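Putative esterase (Sulfolobus solfataricus P2, PDB 2RAU) is a putative esterase or lipase of the alpha/beta-hydrolase type, probably hydrolysing ester bonds, and carries bound calcium ions in the crystal. Local coordinates at residues A[122-134]-A[153-165]. Residues are numbered along the deposited sequence; the frame is centred on the assembly and turned at random.
Sequences GWSTWISDIKEVV and FGGIAALNYSSLY
Y161 of helix 153-165 buries more surface in this contact than any other residue, as a knob seated in a hollow of helix 123-134 walled by I127, I130, K131 and V134. With CG anti to the backbone N (chi1 -175°), its ring reaches across to the other helix. I130 CG2 lies over one face in a CH-pi contact, 4.0 Å from the centroid of the Y161 ring, while Y165 CD2 covers the opposite face. At the phenol end, V134 CB and Y161 OH are 3.5 Å apart, and the hydroxyl is hydrogen-bonded to D169. Cutting the ring back to an alanine is likely to open a gap between I130 and V134, with D169 losing its hydroxyl partner.

Two knobs point the other way. I127 enters among N160, Y161, L164 and Y165: its CD1 meets L164 CD1 at 3.8 Å, and its CG2 abuts the edge of the Y165 ring. W123 fills the hollow of F153, I156, A157 and N160; N160 ND2 sits 3.3 Å above the W123 ring plane, the amide turned 75° to it, while N160 OD1 bonds to Y290. The F153 ring comes from the opposite direction, its plane near parallel to that of W123 but slid aside, CE1 to W123 CH2 3.4 Å, and presents its edge to W126 CD1. At the outer end K131, bent at chi2 and chi3, lays CE over the Y165 face, 3.8 Å from the ring centroid; NZ makes an off-centre cation-pi contact there and a salt bridge to D169.

The axes of segments 123-134 and 153-165 cross at -77°, 10.3 Å apart at their closest. Both helices pack on the central sheet of the alpha/beta-hydrolase fold: I130 and A157 share L56 of strand 52-56, V134 rests on L54, and Y161 touches I170 of strand 170-176. L280 of helix 278-282 covers the aromatic cluster of W123, W126 and F153, the last lying on what is probably the nucleophile elbow.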
loop_
_atom_site.group_PDB
_atom_site.type_symbol
_atom_site.label_atom_id
_atom_site.label_comp_id
_atom_site.label_asym_id
_atom_site.label_seq_id
_atom_site.Cartn_x
_atom_site.Cartn_y
_atom_site.Cartn_z
ATOM N N GLY A 122 -11.083 10.745 6.617
ATOM C CA GLY A 122 -10.184 11.697 5.993
ATOM C C GLY A 122 -8.796 11.620 6.579
ATOM O O GLY A 122 -8.444 10.667 7.252
ATOM N N TRP A 123 -8.020 12.667 6.353
ATOM C CA TRP A 123 -6.628 12.720 6.759
ATOM C C TRP A 123 -6.412 12.709 8.262
ATOM O O TRP A 123 -5.492 12.070 8.759
ATOM C CB TRP A 123 -5.935 13.947 6.113
ATOM C CG TRP A 123 -5.555 13.651 4.749
ATOM C CD1 TRP A 123 -6.097 14.160 3.588
ATOM C CD2 TRP A 123 -4.612 12.666 4.348
ATOM N NE1 TRP A 123 -5.496 13.588 2.504
ATOM C CE2 TRP A 123 -4.586 12.654 2.948
ATOM C CE3 TRP A 123 -3.747 11.822 5.045
ATOM C CZ2 TRP A 123 -3.719 11.829 2.228
ATOM C CZ3 TRP A 123 -2.926 10.974 4.331
ATOM C CH2 TRP A 123 -2.889 11.002 2.945
ATOM N N SER A 124 -7.216 13.430 9.026
ATOM C CA SER A 124 -7.009 13.379 10.481
ATOM C C SER A 124 -7.275 11.960 11.021
ATOM O O SER A 124 -6.559 11.475 11.905
ATOM C CB SER A 124 -7.790 14.481 11.227
ATOM O OG SER A 124 -9.159 14.299 11.077
ATOM N N THR A 125 -8.250 11.264 10.459
ATOM C CA THR A 125 -8.498 9.881 10.850
ATOM C C THR A 125 -7.320 8.974 10.510
ATOM O O THR A 125 -6.826 8.250 11.362
ATOM C CB THR A 125 -9.825 9.352 10.229
ATOM O OG1 THR A 125 -10.907 10.137 10.739
ATOM C CG2 THR A 125 -10.048 7.855 10.534
ATOM N N TRP A 126 -6.886 9.004 9.259
ATOM C CA TRP A 126 -5.786 8.168 8.781
ATOM C C TRP A 126 -4.501 8.478 9.543
ATOM O O TRP A 126 -3.811 7.562 9.941
ATOM C CB TRP A 126 -5.587 8.355 7.249
ATOM C CG TRP A 126 -6.011 7.175 6.416
ATOM C CD1 TRP A 126 -5.233 6.479 5.511
ATOM C CD2 TRP A 126 -7.287 6.508 6.428
ATOM N NE1 TRP A 126 -5.963 5.446 4.963
ATOM C CE2 TRP A 126 -7.221 5.453 5.484
ATOM C CE3 TRP A 126 -8.486 6.716 7.123
ATOM C CZ2 TRP A 126 -8.277 4.600 5.254
ATOM C CZ3 TRP A 126 -9.536 5.857 6.890
ATOM C CH2 TRP A 126 -9.435 4.840 5.963
ATOM N N ILE A 127 -4.197 9.769 9.695
ATOM C CA ILE A 127 -3.015 10.202 10.450
ATOM C C ILE A 127 -3.088 9.722 11.912
ATOM O O ILE A 127 -2.096 9.174 12.417
ATOM C CB ILE A 127 -2.719 11.692 10.289
ATOM C CG1 ILE A 127 -2.258 11.945 8.829
ATOM C CG2 ILE A 127 -1.618 12.139 11.302
ATOM C CD1 ILE A 127 -2.147 13.384 8.475
ATOM N N SER A 128 -4.270 9.777 12.534
ATOM C CA SER A 128 -4.415 9.323 13.912
ATOM C C SER A 128 -4.151 7.813 14.017
ATOM O O SER A 128 -3.567 7.338 14.995
ATOM C CB SER A 128 -5.779 9.694 14.502
ATOM O OG SER A 128 -6.844 8.883 13.986
ATOM N N ASP A 129 -4.554 7.059 13.003
ATOM C CA ASP A 129 -4.380 5.629 12.990
ATOM C C ASP A 129 -2.904 5.282 12.795
ATOM O O ASP A 129 -2.381 4.388 13.454
ATOM C CB ASP A 129 -5.201 5.001 11.863
ATOM C CG ASP A 129 -6.713 5.094 12.093
ATOM O OD1 ASP A 129 -7.114 5.367 13.208
ATOM O OD2 ASP A 129 -7.511 4.861 11.144
ATOM N N ILE A 130 -2.235 5.949 11.852
ATOM C CA ILE A 130 -0.812 5.750 11.687
ATOM C C ILE A 130 -0.055 6.084 13.019
ATOM O O ILE A 130 0.875 5.367 13.403
ATOM C CB ILE A 130 -0.264 6.578 10.505
ATOM C CG1 ILE A 130 -0.948 6.134 9.168
ATOM C CG2 ILE A 130 1.245 6.390 10.389
ATOM C CD1 ILE A 130 -0.711 7.123 7.954
ATOM N N LYS A 131 -0.432 7.179 13.684
ATOM C CA LYS A 131 0.162 7.553 14.965
ATOM C C LYS A 131 0.062 6.449 16.051
ATOM O O LYS A 131 1.040 6.169 16.777
ATOM C CB LYS A 131 -0.409 8.895 15.473
ATOM C CG LYS A 131 0.049 9.320 16.887
ATOM C CD LYS A 131 1.563 9.400 17.150
ATOM C CE LYS A 131 2.128 10.788 17.123
ATOM N NZ LYS A 131 3.574 10.802 17.506
ATOM N N GLU A 132 -1.110 5.842 16.177
ATOM C CA GLU A 132 -1.289 4.729 17.103
ATOM C C GLU A 132 -0.339 3.580 16.794
ATOM O O GLU A 132 0.172 2.928 17.712
ATOM C CB GLU A 132 -2.732 4.213 17.074
ATOM C CG GLU A 132 -3.793 5.087 17.628
ATOM C CD GLU A 132 -3.548 5.515 19.063
ATOM O OE1 GLU A 132 -3.061 4.736 19.888
ATOM O OE2 GLU A 132 -3.824 6.677 19.328
ATOM N N VAL A 133 -0.154 3.277 15.511
ATOM C CA VAL A 133 0.756 2.202 15.103
ATOM C C VAL A 133 2.225 2.596 15.433
ATOM O O VAL A 133 2.999 1.789 15.950
ATOM C CB VAL A 133 0.560 1.883 13.612
ATOM C CG1 VAL A 133 1.743 1.180 13.039
ATOM C CG2 VAL A 133 -0.786 1.132 13.389
ATOM N N VAL A 134 2.614 3.824 15.109
ATOM C CA VAL A 134 3.974 4.291 15.372
ATOM C C VAL A 134 4.318 4.244 16.865
ATOM O O VAL A 134 5.398 3.808 17.231
ATOM C CB VAL A 134 4.213 5.736 14.780
ATOM C CG1 VAL A 134 5.512 6.367 15.333
ATOM C CG2 VAL A 134 4.167 5.697 13.213
ATOM N N PHE A 153 -0.517 5.856 -2.734
ATOM C CA PHE A 153 -1.192 6.670 -1.701
ATOM C C PHE A 153 -0.424 6.653 -0.365
ATOM O O PHE A 153 -0.328 7.649 0.336
ATOM C CB PHE A 153 -2.612 6.156 -1.415
ATOM C CG PHE A 153 -3.164 6.676 -0.127
ATOM C CD1 PHE A 153 -3.751 7.920 -0.061
ATOM C CD2 PHE A 153 -3.007 5.955 1.061
ATOM C CE1 PHE A 153 -4.240 8.405 1.154
ATOM C CE2 PHE A 153 -3.501 6.456 2.292
ATOM C CZ PHE A 153 -4.072 7.697 2.324
ATOM N N GLY A 154 0.098 5.504 0.015
ATOM C CA GLY A 154 0.873 5.398 1.251
ATOM C C GLY A 154 2.087 6.285 1.294
ATOM O O GLY A 154 2.550 6.639 2.375
ATOM N N GLY A 155 2.636 6.635 0.138
ATOM C CA GLY A 155 3.737 7.604 0.072
ATOM C C GLY A 155 3.311 9.030 0.415
ATOM O O GLY A 155 4.023 9.749 1.110
ATOM N N ILE A 156 2.122 9.419 -0.053
ATOM C CA ILE A 156 1.501 10.690 0.324
ATOM C C ILE A 156 1.223 10.679 1.833
ATOM O O ILE A 156 1.494 11.650 2.520
ATOM C CB ILE A 156 0.156 10.963 -0.459
ATOM C CG1 ILE A 156 0.399 11.022 -1.983
ATOM C CG2 ILE A 156 -0.419 12.288 -0.055
ATOM C CD1 ILE A 156 -0.862 10.864 -2.905
ATOM N N ALA A 157 0.654 9.591 2.332
ATOM C CA ALA A 157 0.396 9.427 3.764
ATOM C C ALA A 157 1.705 9.562 4.569
ATOM O O ALA A 157 1.722 10.237 5.603
ATOM C CB ALA A 157 -0.289 8.098 4.036
ATOM N N ALA A 158 2.786 8.946 4.091
ATOM C CA ALA A 158 4.091 8.995 4.776
ATOM C C ALA A 158 4.610 10.429 4.868
ATOM O O ALA A 158 5.126 10.875 5.926
ATOM C CB ALA A 158 5.088 8.128 4.073
ATOM N N LEU A 159 4.478 11.164 3.767
ATOM C CA LEU A 159 4.905 12.545 3.730
ATOM C C LEU A 159 4.047 13.445 4.608
ATOM O O LEU A 159 4.575 14.330 5.298
ATOM C CB LEU A 159 4.909 13.067 2.292
ATOM C CG LEU A 159 6.293 13.078 1.640
ATOM C CD1 LEU A 159 6.197 12.969 0.123
ATOM C CD2 LEU A 159 7.045 14.338 2.103
ATOM N N ASN A 160 2.725 13.257 4.533
ATOM C CA ASN A 160 1.783 14.013 5.380
ATOM C C ASN A 160 2.019 13.752 6.896
ATOM O O ASN A 160 2.030 14.681 7.724
ATOM C CB ASN A 160 0.339 13.672 4.970
ATOM C CG ASN A 160 -0.031 14.256 3.632
ATOM O OD1 ASN A 160 0.756 14.988 3.042
ATOM N ND2 ASN A 160 -1.210 13.897 3.111
ATOM N N TYR A 161 2.191 12.482 7.250
ATOM C CA TYR A 161 2.510 12.089 8.620
ATOM C C TYR A 161 3.822 12.738 9.074
ATOM O O TYR A 161 3.892 13.324 10.171
ATOM C CB TYR A 161 2.598 10.547 8.767
ATOM C CG TYR A 161 2.795 10.142 10.180
ATOM C CD1 TYR A 161 1.711 9.911 11.011
ATOM C CD2 TYR A 161 4.084 10.012 10.722
ATOM C CE1 TYR A 161 1.898 9.580 12.333
ATOM C CE2 TYR A 161 4.266 9.660 12.067
ATOM C CZ TYR A 161 3.171 9.457 12.856
ATOM O OH TYR A 161 3.330 9.119 14.193
ATOM N N SER A 162 4.841 12.663 8.214
ATOM C CA SER A 162 6.142 13.218 8.512
ATOM C C SER A 162 6.100 14.724 8.665
ATOM O O SER A 162 6.782 15.256 9.496
ATOM C CB SER A 162 7.164 12.842 7.428
ATOM O OG SER A 162 7.384 11.456 7.412
ATOM N N SER A 163 5.290 15.410 7.869
ATOM C CA SER A 163 5.194 16.850 7.969
ATOM C C SER A 163 4.744 17.286 9.377
ATOM O O SER A 163 5.044 18.406 9.799
ATOM C CB SER A 163 4.257 17.406 6.898
ATOM O OG SER A 163 2.903 17.250 7.254
ATOM N N LEU A 164 4.041 16.403 10.093
ATOM C CA LEU A 164 3.521 16.712 11.396
ATOM C C LEU A 164 4.369 16.168 12.529
ATOM O O LEU A 164 4.393 16.763 13.585
ATOM C CB LEU A 164 2.105 16.162 11.537
ATOM C CG LEU A 164 1.013 16.766 10.661
ATOM C CD1 LEU A 164 -0.228 15.829 10.689
ATOM C CD2 LEU A 164 0.676 18.186 11.080
ATOM N N TYR A 165 5.026 15.022 12.322
ATOM C CA TYR A 165 5.675 14.290 13.382
ATOM C C TYR A 165 7.108 13.868 13.160
ATOM O O TYR A 165 7.644 13.146 13.987
ATOM C CB TYR A 165 4.874 13.017 13.618
ATOM C CG TYR A 165 3.429 13.251 14.025
ATOM C CD1 TYR A 165 3.132 13.810 15.252
ATOM C CD2 TYR A 165 2.372 12.872 13.211
ATOM C CE1 TYR A 165 1.829 13.991 15.651
ATOM C CE2 TYR A 165 1.063 13.049 13.603
ATOM C CZ TYR A 165 0.804 13.621 14.817
ATOM O OH TYR A 165 -0.487 13.803 15.256
#